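Local coordinates for copper homeostasis operon regulatory protein (Thermus thermophilus, PDB 3AAI) that acts as a copper-sensitive transcriptional repressor, probably binding the regulatory DNA of the copper homeostasis operon to keep its transcription off, at the interface of chains A and B. Coordinates in Å, arbitrary orientation; residue numbers count along the deposited sequence, not the author numbering. Chains: chain A/B, Copper homeostasis operon regulatory protein.

The interface of chains A and B. Residues chain A 63-64, 67-68; chain B 84-85, 88.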
loop_
_atom_site.group_PDB
_atom_site.type_symbol
_atom_site.label_atom_id
_atom_site.label_comp_id
_atom_site.label_asym_id
_atom_site.label_seq_id
_atom_site.Cartn_x
_atom_site.Cartn_y
_atom_site.Cartn_z
ATOM N N LEU A 63 12.132 4.719 -11.072
ATOM C CA LEU A 63 12.442 5.622 -9.966
ATOM C C LEU A 63 13.951 5.651 -9.712
ATOM O O LEU A 63 14.559 6.722 -9.645
ATOM C CB LEU A 63 11.723 5.186 -8.685
ATOM C CG LEU A 63 12.114 5.950 -7.413
ATOM C CD1 LEU A 63 11.801 7.432 -7.581
ATOM C CD2 LEU A 63 11.363 5.382 -6.217
ATOM N N ARG A 64 14.544 4.468 -9.577
ATOM C CA ARG A 64 15.977 4.327 -9.324
ATOM C C ARG A 64 16.823 5.134 -10.316
ATOM O O ARG A 64 17.675 5.924 -9.910
ATOM C CB ARG A 64 16.363 2.840 -9.374
ATOM C CG ARG A 64 17.778 2.523 -8.912
ATOM C CD ARG A 64 18.070 1.029 -9.019
ATOM N NE ARG A 64 17.307 0.236 -8.057
ATOM C CZ ARG A 64 17.700 -0.008 -6.811
ATOM N NH1 ARG A 64 18.856 0.472 -6.367
ATOM N NH2 ARG A 64 16.934 -0.725 -6.001
ATOM N N LEU A 67 16.484 8.719 -9.749
ATOM C CA LEU A 67 17.235 9.146 -8.576
ATOM C C LEU A 67 18.749 9.174 -8.796
ATOM O O LEU A 67 19.411 10.147 -8.434
ATOM C CB LEU A 67 16.905 8.250 -7.380
ATOM C CG LEU A 67 15.442 8.248 -6.920
ATOM C CD1 LEU A 67 15.292 7.302 -5.744
ATOM C CD2 LEU A 67 15.008 9.661 -6.534
ATOM N N LYS A 68 19.296 8.113 -9.381
ATOM C CA LYS A 68 20.734 8.052 -9.631
ATOM C C LYS A 68 21.186 9.302 -10.367
ATOM O O LYS A 68 22.296 9.793 -10.166
ATOM C CB LYS A 68 21.090 6.820 -10.466
ATOM C CG LYS A 68 20.901 5.502 -9.747
ATOM C CD LYS A 68 21.314 4.335 -10.628
ATOM C CE LYS A 68 21.061 3.004 -9.939
ATOM N NZ LYS A 68 21.778 2.909 -8.639
ATOM N N VAL B 84 21.193 6.131 -3.217
ATOM C CA VAL B 84 20.010 5.629 -3.907
ATOM C C VAL B 84 19.619 4.250 -3.391
ATOM O O VAL B 84 18.453 4.005 -3.087
ATOM C CB VAL B 84 20.240 5.549 -5.434
ATOM C CG1 VAL B 84 19.045 4.875 -6.117
ATOM C CG2 VAL B 84 20.434 6.950 -5.995
ATOM N N GLU B 85 20.597 3.356 -3.289
ATOM C CA GLU B 85 20.355 2.002 -2.808
ATOM C C GLU B 85 19.782 2.028 -1.397
ATOM O O GLU B 85 18.817 1.326 -1.092
ATOM C CB GLU B 85 21.658 1.198 -2.830
HETATM N N MSE B 88 16.182 3.426 -1.550
HETATM C CA MSE B 88 15.310 2.399 -2.101
HETATM C C MSE B 88 15.029 1.329 -1.054
HETATM O O MSE B 88 13.878 0.954 -0.825
HETATM C CB MSE B 88 15.959 1.760 -3.331
HETATM C CG MSE B 88 16.063 2.689 -4.535
HETATM SE SE MSE B 88 14.342 3.424 -5.059
HETATM C CE MSE B 88 13.464 1.770 -5.523
#
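A:Arg64 starts out extended toward chain B, with CG opposite the backbone N (chi1 -171°), and then bends at chi3 (-69°), which lays its guanidinium over B:Met88. In B:Met88, a selenomethionine, chi1 and the bend at chi2 (-56°) turn the SE atom toward A:Leu63. The patch belongs to the homodimer interface of a CsoR-family repressor, a four-helix-bundle protein. Helix 41-69 of chain A packs here against helix 84-91 of chain B, and the two-fold axis repeats the contact with the chains exchanged. The side chain of A:Arg64 crosses that of B:Met88 at a slant. One guanidinium face rests on CG of B:Met88, which lies 3.7 Å above the plane and nearer its rim than its centre. NH2 of A:Arg64 also comes to 3.8 Å from CB of B:Met88. Further back along the chain, CG of A:Arg64 meets CG1 of B:Val84 at 3.9 Å. The arginine therefore covers both residues with its length, its methylene part on the valine and its flat end on the selenomethionine. With an alanine in place of A:Arg64, CG of B:Met88 would probably lose its cover, B:Val84 CG1 its methylene neighbour, and the selenomethionine chain would be freer to turn. SE of B:Met88 touches CD2 of A:Leu63 at 3.7 Å, the two side chains running past each other in opposite directions. CD1 of A:Leu67 lies 4.1 Å from SE of B:Met88. Both leucines thus give a methyl to the selenium. B:Val84 uses both of its branches. CG2 of B:Val84 lies against the backbone of helix 41-69, 3.8 Å from CA of A:Lys68. CB of A:Leu67 is 4.0 Å from CG2 of B:Val84. CG of A:Lys68 passes near both valine methyls, and its aliphatic chain crosses the valine at about a right angle. B:Glu85 adds a small backbone contact, with CA 4.2 Å from NH1 of A:Arg64; its side chain is incompletely modelled.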